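Local coordinates for protein bacterial leucyl aminopeptidase (Legionella pneumophila, PDB 6ESL) that removes amino acids from the N-terminal end of peptides as a secreted, zinc-dependent aminopeptidase of the M28 family, probably in nutrient acquisition during infection of amoebas, at residues Q23-Q28 with K45-I50; T193-D198 with I248-Y253; I199-I204 with F244-Y249. All coordinates share one frame; numbering follows the deposited sequence.

How the contacts relate
Contact 1 lies apart from the other two, its centre about 44 Å from that of contact 2 and about 38 Å from that of contact 3. It pairs two strands of the small antiparallel sheet near the N-terminus, partly exposed and touched by the second subunit. Contacts 2 and 3 touch each other in the mixed sheet of the peptidase domain and share Ile-248 and Tyr-249. Strand 248-253 is antiparallel to 188-195 in contact 2 and parallel to 203-209 in contact 3. The residues that touch in contact 2 are all buried and mostly apolar. Contact 3 is partly buried and adds an arginine, while contact 1 has partly exposed glutamine and lysine side chains beside a buried aliphatic face.

Contact 1 of 3, residues Q23-Q28 with K45-I50; sequences QLQVPQ and KEFKII
Leu-24 and Ile-50 exchange two backbone hydrogen bonds, Leu-24 N to Ile-50 O at 2.9 Å and Ile-50 N to Leu-24 O at 2.8 Å. Val-26 and Lys-48 do the same. Val-26 N meets Lys-48 O at 2.8 Å and almost straight, 176° at the hydrogen. A fifth bond, Gln-28 N to Glu-46 O, spans 2.9 Å, its donor well above the carbonyl plane. These bonds join strands 21-27 and 47-53, central neighbours in an antiparallel four-stranded sheet. The outward backbone groups of Gln-25 and Ile-49 bond to the flanking strands 73-74 and 39-43. On the face of Gln-25 and Ile-49, the extended Gln-25 chain, CG anti to the backbone N (chi1 -171°), puts OE1 over the centre of the Phe-47 ring, 3.5 Å above its plane. The amide and ring planes stand 74° apart. Tyr-331 of the second subunit meets the same ring. On the other face Val-26 CG2 touches Ile-50 CG1 at 4.0 Å. Gln-28 bends at chi2 and crosses Lys-48 at about a right angle, OE1 lying 3.3 Å from Lys-48 CE. Outside the pair, Gln-28 NE2 bonds to Asn-44 O and Glu-43 OE1, and Gln-23 NE2 to Asp-51 OD2.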
loop_
_atom_site.group_PDB
_atom_site.type_symbol
_atom_site.label_atom_id
_atom_site.label_comp_id
_atom_site.label_asym_id
_atom_site.label_seq_id
_atom_site.Cartn_x
_atom_site.Cartn_y
_atom_site.Cartn_z
ATOM N N GLN B 23 11.467 25.875 16.707
ATOM C CA GLN B 23 10.585 25.953 15.602
ATOM C C GLN B 23 9.994 24.573 15.297
ATOM O O GLN B 23 10.713 23.538 15.071
ATOM C CB GLN B 23 11.260 26.517 14.376
ATOM C CG GLN B 23 11.860 27.945 14.697
ATOM C CD GLN B 23 13.173 27.903 15.515
ATOM O OE1 GLN B 23 14.050 27.099 15.146
ATOM N NE2 GLN B 23 13.241 28.584 16.572
ATOM N N LEU B 24 8.660 24.617 15.191
ATOM C CA LEU B 24 7.823 23.398 14.918
ATOM C C LEU B 24 7.024 23.563 13.670
ATOM O O LEU B 24 6.425 24.657 13.479
ATOM C CB LEU B 24 6.906 23.203 16.084
ATOM C CG LEU B 24 7.540 23.185 17.455
ATOM C CD1 LEU B 24 6.500 22.970 18.514
ATOM C CD2 LEU B 24 8.627 22.103 17.489
ATOM N N GLN B 25 7.004 22.522 12.846
ATOM C CA GLN B 25 6.119 22.415 11.706
ATOM C C GLN B 25 4.849 21.703 12.180
ATOM O O GLN B 25 4.955 20.579 12.684
ATOM C CB GLN B 25 6.691 21.738 10.512
ATOM C CG GLN B 25 5.820 21.827 9.278
ATOM C CD GLN B 25 6.539 21.408 7.972
ATOM O OE1 GLN B 25 5.933 20.821 7.067
ATOM N NE2 GLN B 25 7.847 21.645 7.917
ATOM N N VAL B 26 3.713 22.428 12.085
ATOM C CA VAL B 26 2.455 22.018 12.655
ATOM C C VAL B 26 1.366 21.946 11.553
ATOM O O VAL B 26 1.177 22.931 10.781
ATOM C CB VAL B 26 2.102 22.986 13.756
ATOM C CG1 VAL B 26 0.894 22.540 14.551
ATOM C CG2 VAL B 26 3.233 23.113 14.772
ATOM N N PRO B 27 0.618 20.849 11.500
ATOM C CA PRO B 27 -0.586 20.835 10.615
ATOM C C PRO B 27 -1.583 21.915 10.952
ATOM O O PRO B 27 -1.784 22.289 12.139
ATOM C CB PRO B 27 -1.231 19.443 10.908
ATOM C CG PRO B 27 -0.168 18.682 11.640
ATOM C CD PRO B 27 0.710 19.637 12.336
ATOM N N GLN B 28 -2.226 22.462 9.912
ATOM C CA GLN B 28 -3.286 23.528 10.158
ATOM C C GLN B 28 -4.324 23.166 11.232
ATOM O O GLN B 28 -4.659 24.011 12.079
ATOM C CB GLN B 28 -4.013 23.962 8.855
ATOM C CG GLN B 28 -3.125 24.750 7.905
ATOM C CD GLN B 28 -2.838 26.212 8.301
ATOM O OE1 GLN B 28 -3.268 26.701 9.368
ATOM N NE2 GLN B 28 -2.093 26.896 7.439
ATOM N N LYS B 45 -1.084 26.084 2.723
ATOM C CA LYS B 45 -2.394 25.504 2.857
ATOM C C LYS B 45 -2.488 24.423 3.927
ATOM O O LYS B 45 -3.465 24.339 4.610
ATOM C CB LYS B 45 -2.810 24.942 1.508
ATOM C CG LYS B 45 -3.043 25.957 0.423
ATOM C CD LYS B 45 -3.430 25.318 -0.894
ATOM C CE LYS B 45 -3.693 26.343 -1.996
ATOM N NZ LYS B 45 -4.053 25.772 -3.317
ATOM N N GLU B 46 -1.478 23.588 4.053
ATOM C CA GLU B 46 -1.504 22.525 5.032
ATOM C C GLU B 46 -0.775 22.676 6.371
ATOM O O GLU B 46 -1.082 21.994 7.308
ATOM C CB GLU B 46 -0.930 21.302 4.353
ATOM C CG GLU B 46 -1.764 20.790 3.208
ATOM C CD GLU B 46 -3.185 20.433 3.619
ATOM O OE1 GLU B 46 -3.377 19.868 4.701
ATOM O OE2 GLU B 46 -4.114 20.721 2.858
ATOM N N PHE B 47 0.115 23.632 6.462
ATOM C CA PHE B 47 1.066 23.744 7.596
ATOM C C PHE B 47 1.369 25.152 7.962
ATOM O O PHE B 47 1.373 26.079 7.094
ATOM C CB PHE B 47 2.468 23.099 7.334
ATOM C CG PHE B 47 2.459 21.650 7.033
ATOM C CD1 PHE B 47 2.341 20.721 8.047
ATOM C CD2 PHE B 47 2.605 21.202 5.732
ATOM C CE1 PHE B 47 2.311 19.379 7.769
ATOM C CE2 PHE B 47 2.598 19.851 5.418
ATOM C CZ PHE B 47 2.436 18.917 6.461
ATOM N N LYS B 48 1.645 25.331 9.247
ATOM C CA LYS B 48 2.366 26.491 9.728
ATOM C C LYS B 48 3.732 26.002 10.270
ATOM O O LYS B 48 3.816 24.929 10.817
ATOM C CB LYS B 48 1.656 27.187 10.875
ATOM C CG LYS B 48 0.309 27.762 10.434
ATOM C CD LYS B 48 -0.278 28.709 11.418
ATOM C CE LYS B 48 -1.671 29.082 10.901
ATOM N NZ LYS B 48 -2.275 29.878 11.933
ATOM N N ILE B 49 4.756 26.835 10.173
ATOM C CA ILE B 49 5.931 26.736 11.017
ATOM C C ILE B 49 5.870 27.827 12.017
ATOM O O ILE B 49 5.848 29.059 11.704
ATOM C CB ILE B 49 7.245 26.721 10.196
ATOM C CG1 ILE B 49 7.269 25.496 9.356
ATOM C CG2 ILE B 49 8.443 26.860 11.131
ATOM C CD1 ILE B 49 8.297 25.403 8.259
ATOM N N ILE B 50 5.928 27.425 13.268
ATOM C CA ILE B 50 5.814 28.344 14.337
ATOM C C ILE B 50 7.072 28.342 15.197
ATOM O O ILE B 50 7.824 27.366 15.188
ATOM C CB ILE B 50 4.604 28.040 15.258
ATOM C CG1 ILE B 50 4.717 26.664 15.969
ATOM C CG2 ILE B 50 3.316 28.060 14.426
ATOM C CD1 ILE B 50 3.716 26.517 17.083
#

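Contact 2 of 3, residues T193-D198 with I248-Y253; sequences TVIGKD and IYFIWY
The Thr-193 hydroxyl makes the tightest bond of this antiparallel contact. Thr-193 OG1 sits between the backbone N and the carbonyl carbon (chi1 74°) and donates to Phe-250 O over a very short 2.5 Å. It approaches in the carbonyl plane, on a lone pair of Phe-250 O. Thr-193 N donates to Phe-250 O too, at 3.0 Å but bent, 133° at the hydrogen, so one carbonyl takes two bonds. The return bond, Phe-250 N to Thr-193 O, is weak. Ile-195 and Ile-248 pair more regularly, with Ile-195 N to Ile-248 O at 2.9 Å and Ile-248 N to Ile-195 O at 3.0 Å. Val-194 CG2 makes a CH-pi contact over the face of Tyr-249, 3.7 Å from the ring centroid. Thr-193 CG2 meets the Trp-252 indole at its edge, 3.6 Å from CZ3. Beyond Ile-195 the pairing ends. Gly-196 turns the chain (phi 95°), and Lys-197 and Asp-198 are exposed, Asp-198 poorly ordered. In the mixed sheet of the M28 fold, 248-253 lies between 188-195 and 203-209, with 176-183 beyond 188-195. Helices 151-170 and 220-239 cover the face of Thr-193, Ile-195 and Trp-252, while Phe-270 meets the Tyr-249 ring edge-to-face.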
loop_
_atom_site.group_PDB
_atom_site.type_symbol
_atom_site.label_atom_id
_atom_site.label_comp_id
_atom_site.label_asym_id
_atom_site.label_seq_id
_atom_site.Cartn_x
_atom_site.Cartn_y
_atom_site.Cartn_z
ATOM N N THR B 193 -23.520 -0.967 -17.107
ATOM C CA THR B 193 -24.729 -1.476 -16.475
ATOM C C THR B 193 -24.823 -0.869 -15.085
ATOM O O THR B 193 -23.810 -0.480 -14.504
ATOM C CB THR B 193 -24.708 -3.010 -16.362
ATOM O OG1 THR B 193 -23.807 -3.404 -15.320
ATOM C CG2 THR B 193 -24.262 -3.634 -17.675
ATOM N N VAL B 194 -26.035 -0.785 -14.549
ATOM C CA VAL B 194 -26.220 -0.162 -13.236
ATOM C C VAL B 194 -27.363 -0.774 -12.481
ATOM O O VAL B 194 -28.423 -1.064 -13.095
ATOM C CB VAL B 194 -26.336 1.392 -13.309
ATOM C CG1 VAL B 194 -27.550 1.858 -14.102
ATOM C CG2 VAL B 194 -26.281 2.023 -11.926
ATOM N N ILE B 195 -27.138 -0.989 -11.180
ATOM C CA ILE B 195 -28.162 -1.471 -10.252
ATOM C C ILE B 195 -28.370 -0.371 -9.243
ATOM O O ILE B 195 -27.447 -0.080 -8.490
ATOM C CB ILE B 195 -27.779 -2.801 -9.567
ATOM C CG1 ILE B 195 -27.612 -3.886 -10.638
ATOM C CG2 ILE B 195 -28.893 -3.274 -8.622
ATOM C CD1 ILE B 195 -26.724 -5.040 -10.198
ATOM N N GLY B 196 -29.583 0.228 -9.246
ATOM C CA GLY B 196 -29.865 1.431 -8.443
ATOM C C GLY B 196 -29.677 2.704 -9.255
ATOM O O GLY B 196 -29.031 3.681 -8.801
ATOM N N LYS B 197 -30.251 2.700 -10.453
ATOM C CA LYS B 197 -30.066 3.763 -11.446
ATOM C C LYS B 197 -30.394 5.162 -10.956
ATOM O O LYS B 197 -29.761 6.101 -11.402
ATOM C CB LYS B 197 -30.871 3.497 -12.690
ATOM C CG LYS B 197 -32.372 3.718 -12.493
ATOM C CD LYS B 197 -33.201 3.011 -13.546
ATOM C CE LYS B 197 -34.628 3.556 -13.585
ATOM N NZ LYS B 197 -35.261 3.268 -14.878
ATOM N N ASP B 198 -31.366 5.289 -10.048
ATOM C CA ASP B 198 -31.772 6.608 -9.514
ATOM C C ASP B 198 -31.067 7.097 -8.249
ATOM O O ASP B 198 -31.341 8.190 -7.792
ATOM C CB ASP B 198 -33.304 6.675 -9.351
ATOM C CG ASP B 198 -34.009 6.439 -10.653
ATOM O OD1 ASP B 198 -33.541 7.064 -11.626
ATOM O OD2 ASP B 198 -34.962 5.614 -10.747
ATOM N N ILE B 248 -24.565 0.679 -8.051
ATOM C CA ILE B 248 -23.553 -0.304 -8.327
ATOM C C ILE B 248 -23.396 -0.465 -9.847
ATOM O O ILE B 248 -24.339 -0.942 -10.531
ATOM C CB ILE B 248 -23.906 -1.659 -7.698
ATOM C CG1 ILE B 248 -23.894 -1.564 -6.171
ATOM C CG2 ILE B 248 -22.913 -2.722 -8.119
ATOM C CD1 ILE B 248 -24.664 -2.725 -5.530
ATOM N N TYR B 249 -22.202 -0.190 -10.376
ATOM C CA TYR B 249 -22.069 -0.410 -11.816
ATOM C C TYR B 249 -21.280 -1.692 -12.104
ATOM O O TYR B 249 -20.230 -1.917 -11.556
ATOM C CB TYR B 249 -21.445 0.803 -12.543
ATOM C CG TYR B 249 -22.254 2.094 -12.625
ATOM C CD1 TYR B 249 -22.179 3.027 -11.649
ATOM C CD2 TYR B 249 -23.026 2.400 -13.792
ATOM C CE1 TYR B 249 -22.895 4.245 -11.738
ATOM C CE2 TYR B 249 -23.735 3.582 -13.912
ATOM C CZ TYR B 249 -23.655 4.508 -12.889
ATOM O OH TYR B 249 -24.276 5.712 -12.989
ATOM N N PHE B 250 -21.768 -2.460 -13.026
ATOM C CA PHE B 250 -21.015 -3.485 -13.681
ATOM C C PHE B 250 -20.650 -3.094 -15.099
ATOM O O PHE B 250 -21.494 -2.796 -15.881
ATOM C CB PHE B 250 -21.676 -4.884 -13.629
ATOM C CG PHE B 250 -21.731 -5.459 -12.252
ATOM C CD1 PHE B 250 -22.814 -5.122 -11.401
ATOM C CD2 PHE B 250 -20.764 -6.385 -11.780
ATOM C CE1 PHE B 250 -22.878 -5.679 -10.104
ATOM C CE2 PHE B 250 -20.826 -6.946 -10.509
ATOM C CZ PHE B 250 -21.864 -6.580 -9.667
ATOM N N ILE B 251 -19.338 -3.107 -15.426
ATOM C CA ILE B 251 -18.895 -2.563 -16.679
ATOM C C ILE B 251 -18.006 -3.547 -17.394
ATOM O O ILE B 251 -17.044 -4.019 -16.802
ATOM C CB ILE B 251 -18.150 -1.209 -16.446
ATOM C CG1 ILE B 251 -19.009 -0.287 -15.597
ATOM C CG2 ILE B 251 -17.812 -0.569 -17.804
ATOM C CD1 ILE B 251 -18.610 1.173 -15.512
ATOM N N TRP B 252 -18.258 -3.776 -18.688
ATOM C CA TRP B 252 -17.394 -4.540 -19.519
ATOM C C TRP B 252 -16.782 -3.595 -20.554
ATOM O O TRP B 252 -17.462 -3.141 -21.454
ATOM C CB TRP B 252 -18.084 -5.669 -20.184
ATOM C CG TRP B 252 -18.571 -6.795 -19.202
ATOM C CD1 TRP B 252 -17.949 -7.966 -18.933
ATOM C CD2 TRP B 252 -19.744 -6.776 -18.361
ATOM N NE1 TRP B 252 -18.650 -8.691 -18.004
ATOM C CE2 TRP B 252 -19.751 -7.986 -17.638
ATOM C CE3 TRP B 252 -20.784 -5.846 -18.134
ATOM C CZ2 TRP B 252 -20.800 -8.316 -16.727
ATOM C CZ3 TRP B 252 -21.800 -6.183 -17.188
ATOM C CH2 TRP B 252 -21.792 -7.390 -16.516
ATOM N N TYR B 253 -15.467 -3.325 -20.433
ATOM C CA TYR B 253 -14.869 -2.352 -21.276
ATOM C C TYR B 253 -14.501 -2.934 -22.632
ATOM O O TYR B 253 -14.051 -4.032 -22.694
ATOM C CB TYR B 253 -13.547 -1.824 -20.621
ATOM C CG TYR B 253 -13.730 -1.339 -19.246
ATOM C CD1 TYR B 253 -14.364 -0.074 -18.999
ATOM C CD2 TYR B 253 -13.247 -2.059 -18.162
ATOM C CE1 TYR B 253 -14.458 0.425 -17.707
ATOM C CE2 TYR B 253 -13.447 -1.620 -16.855
ATOM C CZ TYR B 253 -14.025 -0.388 -16.637
ATOM O OH TYR B 253 -14.168 0.052 -15.359
#

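Contact 3 of 3, residues I199-I204 with F244-Y249; sequences IKAPAI and FKRPIY
Two backbone hydrogen bonds start the parallel pairing of strands 203-209 and 248-253. Ile-204 N donates to Pro-247 O at 3.0 Å. Tyr-249 N donates to Ile-204 O at 2.7 Å, nearly along the C=O axis. Ile-204 thus bonds to the residues on either side of Ile-248, as a parallel bridge requires. Helix 220-239 links these strands as a beta-alpha-beta crossover. One side-chain hydrogen bond joins the loops before them. The Arg-246 chain is extended from CG to NE, with CG anti to the carbonyl carbon (chi1 -58°), and crosses Pro-202 obliquely. Arg-246 NH1 gives a 2.9 Å bond to Pro-202 O on a lone pair of that carbonyl. The oxygen lies near the guanidinium plane, and the angle at the hydrogen is 154°. Arg-246 NE has a second partner, a salt bridge to the C-terminal carboxylate of Glu-393. Apolar contacts fill in round Pro-247, though Pro-247 CD also lies 3.4 Å from Ala-201 O. Pro-247 CD lies 3.9 Å from Ile-199 CG2, and Pro-247 CG 3.7 Å from Ala-203 CB. Ala-203 CB also reaches the Tyr-249 ring at its edge, 3.5 Å from CE1. Ile-204 CD1 packs against the Arg-246 CD methylene. The guanidinium is thus held by two acceptors, a neutral carbonyl and a carboxylate. Its charge is probably balanced by the chain terminus, which is thereby tied to the loops that lead into strands 203-209 and 248-253.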
loop_
_atom_site.group_PDB
_atom_site.type_symbol
_atom_site.label_atom_id
_atom_site.label_comp_id
_atom_site.label_asym_id
_atom_site.label_seq_id
_atom_site.Cartn_x
_atom_site.Cartn_y
_atom_site.Cartn_z
ATOM N N ILE B 199 -30.141 6.321 -7.708
ATOM C CA ILE B 199 -29.555 6.672 -6.436
ATOM C C ILE B 199 -28.413 7.706 -6.639
ATOM O O ILE B 199 -27.453 7.474 -7.415
ATOM C CB ILE B 199 -29.040 5.403 -5.706
ATOM C CG1 ILE B 199 -30.221 4.405 -5.530
ATOM C CG2 ILE B 199 -28.339 5.769 -4.388
ATOM C CD1 ILE B 199 -29.851 3.071 -4.916
ATOM N N LYS B 200 -28.500 8.796 -5.882
ATOM C CA LYS B 200 -27.726 10.023 -6.079
ATOM C C LYS B 200 -26.605 10.051 -5.085
ATOM O O LYS B 200 -26.629 10.784 -4.106
ATOM C CB LYS B 200 -28.639 11.268 -5.905
ATOM C CG LYS B 200 -29.703 11.443 -6.957
ATOM C CD LYS B 200 -30.570 12.666 -6.707
ATOM C CE LYS B 200 -31.623 12.850 -7.782
ATOM N NZ LYS B 200 -32.457 14.045 -7.476
ATOM N N ALA B 201 -25.612 9.215 -5.321
ATOM C CA ALA B 201 -24.525 9.057 -4.406
ATOM C C ALA B 201 -23.314 8.518 -5.191
ATOM O O ALA B 201 -23.476 7.919 -6.256
ATOM C CB ALA B 201 -24.914 8.145 -3.266
ATOM N N PRO B 202 -22.112 8.794 -4.715
ATOM C CA PRO B 202 -20.920 8.258 -5.435
ATOM C C PRO B 202 -20.968 6.740 -5.598
ATOM O O PRO B 202 -21.301 6.031 -4.660
ATOM C CB PRO B 202 -19.732 8.775 -4.584
ATOM C CG PRO B 202 -20.274 10.086 -3.986
ATOM C CD PRO B 202 -21.727 9.748 -3.649
ATOM N N ALA B 203 -20.811 6.262 -6.831
ATOM C CA ALA B 203 -21.076 4.855 -7.164
ATOM C C ALA B 203 -19.924 3.898 -6.814
ATOM O O ALA B 203 -18.779 4.330 -6.598
ATOM C CB ALA B 203 -21.387 4.723 -8.632
ATOM N N ILE B 204 -20.227 2.618 -6.931
ATOM C CA ILE B 204 -19.280 1.544 -6.764
ATOM C C ILE B 204 -19.203 0.891 -8.126
ATOM O O ILE B 204 -20.198 0.504 -8.662
ATOM C CB ILE B 204 -19.772 0.485 -5.780
ATOM C CG1 ILE B 204 -19.840 1.007 -4.364
ATOM C CG2 ILE B 204 -18.884 -0.725 -5.798
ATOM C CD1 ILE B 204 -18.710 1.914 -3.968
ATOM N N PHE B 244 -29.557 -0.699 -1.833
ATOM C CA PHE B 244 -28.255 -0.261 -1.390
ATOM C C PHE B 244 -28.278 1.236 -1.217
ATOM O O PHE B 244 -29.190 1.879 -1.739
ATOM C CB PHE B 244 -27.202 -0.757 -2.392
ATOM C CG PHE B 244 -27.085 -2.275 -2.420
ATOM C CD1 PHE B 244 -26.481 -2.955 -1.363
ATOM C CD2 PHE B 244 -27.585 -2.995 -3.472
ATOM C CE1 PHE B 244 -26.367 -4.337 -1.368
ATOM C CE2 PHE B 244 -27.467 -4.375 -3.492
ATOM C CZ PHE B 244 -26.861 -5.049 -2.436
ATOM N N LYS B 245 -27.334 1.778 -0.463
ATOM C CA LYS B 245 -27.155 3.227 -0.336
ATOM C C LYS B 245 -26.420 3.906 -1.503
ATOM O O LYS B 245 -26.235 5.120 -1.468
ATOM C CB LYS B 245 -26.401 3.539 0.945
ATOM C CG LYS B 245 -27.243 3.242 2.179
ATOM C CD LYS B 245 -26.387 3.430 3.426
ATOM C CE LYS B 245 -25.948 4.876 3.612
ATOM N NZ LYS B 245 -25.229 4.925 4.929
ATOM N N ARG B 246 -25.935 3.131 -2.491
ATOM C CA ARG B 246 -25.145 3.671 -3.631
ATOM C C ARG B 246 -25.499 2.893 -4.877
ATOM O O ARG B 246 -25.822 1.713 -4.784
ATOM C CB ARG B 246 -23.594 3.567 -3.392
ATOM C CG ARG B 246 -23.078 4.267 -2.161
ATOM C CD ARG B 246 -21.642 3.931 -1.927
ATOM N NE ARG B 246 -21.141 4.685 -0.784
ATOM C CZ ARG B 246 -20.808 5.986 -0.785
ATOM N NH1 ARG B 246 -20.947 6.755 -1.854
ATOM N NH2 ARG B 246 -20.384 6.570 0.301
ATOM N N PRO B 247 -25.441 3.546 -6.052
ATOM C CA PRO B 247 -25.572 2.748 -7.278
ATOM C C PRO B 247 -24.323 1.832 -7.440
ATOM O O PRO B 247 -23.194 2.188 -7.019
ATOM C CB PRO B 247 -25.615 3.791 -8.374
ATOM C CG PRO B 247 -24.957 4.996 -7.802
ATOM C CD PRO B 247 -25.040 4.943 -6.320
ATOM N N ILE B 248 -24.565 0.679 -8.051
ATOM C CA ILE B 248 -23.553 -0.304 -8.327
ATOM C C ILE B 248 -23.396 -0.465 -9.847
ATOM O O ILE B 248 -24.339 -0.942 -10.531
ATOM C CB ILE B 248 -23.906 -1.659 -7.698
ATOM C CG1 ILE B 248 -23.894 -1.564 -6.171
ATOM C CG2 ILE B 248 -22.913 -2.722 -8.119
ATOM C CD1 ILE B 248 -24.664 -2.725 -5.530
ATOM N N TYR B 249 -22.202 -0.190 -10.376
ATOM C CA TYR B 249 -22.069 -0.410 -11.816
ATOM C C TYR B 249 -21.280 -1.692 -12.104
ATOM O O TYR B 249 -20.230 -1.917 -11.556
ATOM C CB TYR B 249 -21.445 0.803 -12.543
ATOM C CG TYR B 249 -22.254 2.094 -12.625
ATOM C CD1 TYR B 249 -22.179 3.027 -11.649
ATOM C CD2 TYR B 249 -23.026 2.400 -13.792
ATOM C CE1 TYR B 249 -22.895 4.245 -11.738
ATOM C CE2 TYR B 249 -23.735 3.582 -13.912
ATOM C CZ TYR B 249 -23.655 4.508 -12.889
ATOM O OH TYR B 249 -24.276 5.712 -12.989
#